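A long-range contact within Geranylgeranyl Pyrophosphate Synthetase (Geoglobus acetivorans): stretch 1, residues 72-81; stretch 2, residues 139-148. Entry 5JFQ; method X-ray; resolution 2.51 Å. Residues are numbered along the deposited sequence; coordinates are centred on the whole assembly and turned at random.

Stretch 1 (72-81) AIETVHNFTL
Stretch 2 (139-148) KLARVCVEIC

Val76 forms the apolar centre of the contact. Its CA-to-CB bond points toward the second stretch, and with chi1 at 167° (t) its two methyls reach three partners: Val76 CG1 and CG2 both lie 3.9 Å from Cys144 SG; Val76 CG1 is also 4.3 Å from Ile147 CD1, and Val76 CG2 is 4.1 Å from Leu140 CD1. Val76 and Leu140 each lose 61 Å² to the opposing stretch, more than any other residue here.

These side chains are carried by two helices, 72-81 and 139-148, each continuing beyond its stretch at both ends. Phi/psi values cluster near -62/-43, and i to i+4 backbone hydrogen bonds run throughout, as in Thr80 N to Val76 O (2.9 Å) and Cys144 N to Leu140 O (3.0 Å). The axes run in nearly the same direction, crossing at -21° with a closest approach of 11.8 Å. In the register, Ile73 CA is 8.0 Å from Leu140 CA, Val76 CA is 7.8 Å from Cys144 CA, and Thr80 CA is 8.2 Å from Ile147 CA. That spacing leaves the contact to side chains, and the buried surface is a modest 304 Å².

Toward the N-terminal end, Leu140 (chi1 t, chi2 p) also meets Ile73 (m, t), whose CA-to-CB bond points sideways although its end comes nearer; Ile73 CG1 and Leu140 CD1 are 4.4 Å apart. Toward the C-terminal end, Ile147 (m, t) places CG2 3.8 Å from Thr80 CG2.

Thr80 marks the polar edge. Its p rotamer (59°) turns the methyl to Ile147, while OG1 donates a hydrogen bond to His77 O (2.6 Å) within its own helix. No hydrogen bond crosses between the stretches. Farther out, Asn78 ND2 donates to Glu74 O (2.8 Å, 168°) and Glu74 OE2 (3.2 Å, 137°), pairing these polar side chains out of reach of the second helix.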

# COMPACT_ATOMS: atom_id res chain seq x y z
N ALA B 72 8.07 9.35 7.07
CA ALA B 72 7.38 8.64 6.00
C ALA B 72 8.15 7.41 5.57
O ALA B 72 7.57 6.34 5.37
CB ALA B 72 7.13 9.55 4.80
N ILE B 73 9.46 7.54 5.42
CA ILE B 73 10.27 6.41 5.00
C ILE B 73 10.30 5.34 6.08
O ILE B 73 10.22 4.14 5.78
CB ILE B 73 11.67 6.91 4.62
CG1 ILE B 73 11.55 7.72 3.34
CG2 ILE B 73 12.64 5.74 4.49
CD1 ILE B 73 12.85 7.98 2.66
N GLU B 74 10.38 5.73 7.36
CA GLU B 74 10.32 4.74 8.42
C GLU B 74 8.99 4.01 8.40
O GLU B 74 8.92 2.80 8.67
CB GLU B 74 10.53 5.37 9.80
CG GLU B 74 10.46 4.38 10.96
CD GLU B 74 11.67 3.44 11.04
OE1 GLU B 74 12.61 3.61 10.25
OE2 GLU B 74 11.67 2.54 11.89
N THR B 75 7.92 4.74 8.08
CA THR B 75 6.61 4.13 7.96
C THR B 75 6.58 3.10 6.84
O THR B 75 6.06 1.99 7.02
CB THR B 75 5.57 5.24 7.75
OG1 THR B 75 5.81 6.28 8.70
CG2 THR B 75 4.15 4.71 7.92
N VAL B 76 7.15 3.44 5.68
CA VAL B 76 7.31 2.45 4.62
C VAL B 76 8.08 1.24 5.13
O VAL B 76 7.67 0.09 4.92
CB VAL B 76 8.01 3.06 3.39
CG1 VAL B 76 8.45 1.94 2.43
CG2 VAL B 76 7.10 4.05 2.69
N HIS B 77 9.16 1.49 5.83
CA HIS B 77 9.94 0.40 6.32
C HIS B 77 9.12 -0.49 7.19
O HIS B 77 9.19 -1.67 7.06
CB HIS B 77 11.18 0.89 7.04
CG HIS B 77 12.08 -0.21 7.50
ND1 HIS B 77 12.62 -1.14 6.65
CD2 HIS B 77 12.52 -0.53 8.74
CE1 HIS B 77 13.36 -1.98 7.34
NE2 HIS B 77 13.31 -1.64 8.61
N ASN B 78 8.34 0.08 8.08
CA ASN B 78 7.51 -0.73 8.96
C ASN B 78 6.40 -1.43 8.19
O ASN B 78 6.04 -2.57 8.50
CB ASN B 78 6.93 0.13 10.08
CG ASN B 78 7.91 0.32 11.21
OD1 ASN B 78 7.77 -0.28 12.27
ND2 ASN B 78 8.91 1.17 10.98
N PHE B 79 5.84 -0.76 7.19
CA PHE B 79 4.93 -1.43 6.28
C PHE B 79 5.56 -2.71 5.74
O PHE B 79 4.95 -3.79 5.81
CB PHE B 79 4.53 -0.48 5.15
CG PHE B 79 4.38 -1.14 3.81
CD1 PHE B 79 3.40 -2.08 3.58
CD2 PHE B 79 5.22 -0.81 2.77
CE1 PHE B 79 3.27 -2.69 2.36
CE2 PHE B 79 5.09 -1.41 1.56
CZ PHE B 79 4.12 -2.35 1.35
N THR B 80 6.78 -2.61 5.18
CA THR B 80 7.38 -3.79 4.56
C THR B 80 7.57 -4.90 5.59
O THR B 80 7.21 -6.05 5.33
CB THR B 80 8.71 -3.45 3.88
OG1 THR B 80 9.62 -2.90 4.83
CG2 THR B 80 8.49 -2.46 2.75
N LEU B 81 8.09 -4.56 6.78
CA LEU B 81 8.23 -5.55 7.85
C LEU B 81 6.96 -6.36 8.02
O LEU B 81 7.00 -7.61 8.02
CB LEU B 81 8.59 -4.87 9.17
CG LEU B 81 9.84 -3.99 9.20
CD1 LEU B 81 10.11 -3.62 10.63
CD2 LEU B 81 11.03 -4.69 8.56
N LYS B 139 9.10 9.57 -6.38
CA LYS B 139 10.30 8.77 -6.18
C LYS B 139 10.09 7.71 -5.10
O LYS B 139 10.50 6.56 -5.27
CB LYS B 139 11.46 9.71 -5.86
CG LYS B 139 11.87 10.55 -7.09
CD LYS B 139 12.73 11.76 -6.70
CE LYS B 139 13.04 12.67 -7.89
NZ LYS B 139 14.09 12.18 -8.83
N LEU B 140 9.45 8.08 -3.99
CA LEU B 140 9.16 7.13 -2.93
C LEU B 140 8.18 6.06 -3.38
O LEU B 140 8.24 4.92 -2.91
CB LEU B 140 8.61 7.86 -1.71
CG LEU B 140 8.16 6.95 -0.58
CD1 LEU B 140 9.31 6.10 -0.04
CD2 LEU B 140 7.55 7.77 0.53
N ALA B 141 7.26 6.40 -4.27
CA ALA B 141 6.32 5.39 -4.73
C ALA B 141 6.99 4.41 -5.68
O ALA B 141 6.68 3.21 -5.67
CB ALA B 141 5.11 6.07 -5.40
N ARG B 142 7.91 4.89 -6.51
CA ARG B 142 8.68 3.99 -7.37
C ARG B 142 9.58 3.10 -6.53
O ARG B 142 9.76 1.91 -6.83
CB ARG B 142 9.53 4.80 -8.34
CG ARG B 142 8.78 5.32 -9.54
CD ARG B 142 9.23 4.59 -10.82
NE ARG B 142 9.41 3.15 -10.65
CZ ARG B 142 8.50 2.22 -10.92
NH1 ARG B 142 7.29 2.55 -11.38
NH2 ARG B 142 8.78 0.93 -10.74
N VAL B 143 10.16 3.68 -5.49
CA VAL B 143 10.93 2.94 -4.51
C VAL B 143 10.09 1.80 -3.93
O VAL B 143 10.54 0.65 -3.86
CB VAL B 143 11.44 3.92 -3.42
CG1 VAL B 143 11.83 3.21 -2.15
CG2 VAL B 143 12.59 4.75 -3.98
N CYS B 144 8.84 2.10 -3.56
CA CYS B 144 7.96 1.08 -3.01
C CYS B 144 7.65 0.00 -4.05
O CYS B 144 7.56 -1.18 -3.71
CB CYS B 144 6.69 1.74 -2.49
SG CYS B 144 6.95 2.78 -1.03
N VAL B 145 7.49 0.39 -5.31
CA VAL B 145 7.30 -0.62 -6.35
C VAL B 145 8.51 -1.54 -6.40
O VAL B 145 8.37 -2.76 -6.54
CB VAL B 145 7.04 0.05 -7.71
CG1 VAL B 145 7.04 -0.99 -8.82
CG2 VAL B 145 5.72 0.83 -7.70
N GLU B 146 9.71 -0.97 -6.26
CA GLU B 146 10.91 -1.77 -6.41
C GLU B 146 11.12 -2.69 -5.22
O GLU B 146 11.53 -3.84 -5.40
CB GLU B 146 12.12 -0.86 -6.61
CG GLU B 146 12.15 -0.25 -7.99
CD GLU B 146 13.57 -0.09 -8.52
OE1 GLU B 146 14.20 0.95 -8.22
OE2 GLU B 146 14.05 -1.03 -9.20
N ILE B 147 10.84 -2.22 -4.00
CA ILE B 147 10.88 -3.12 -2.84
C ILE B 147 9.99 -4.33 -3.08
O ILE B 147 10.36 -5.46 -2.78
CB ILE B 147 10.47 -2.38 -1.55
CG1 ILE B 147 11.29 -1.10 -1.36
CG2 ILE B 147 10.58 -3.31 -0.34
CD1 ILE B 147 11.02 -0.43 -0.05
N CYS B 148 8.79 -4.10 -3.61
CA CYS B 148 7.90 -5.20 -3.95
C CYS B 148 8.52 -6.08 -5.03
O CYS B 148 8.47 -7.32 -4.95
CB CYS B 148 6.54 -4.67 -4.42
SG CYS B 148 5.63 -3.72 -3.21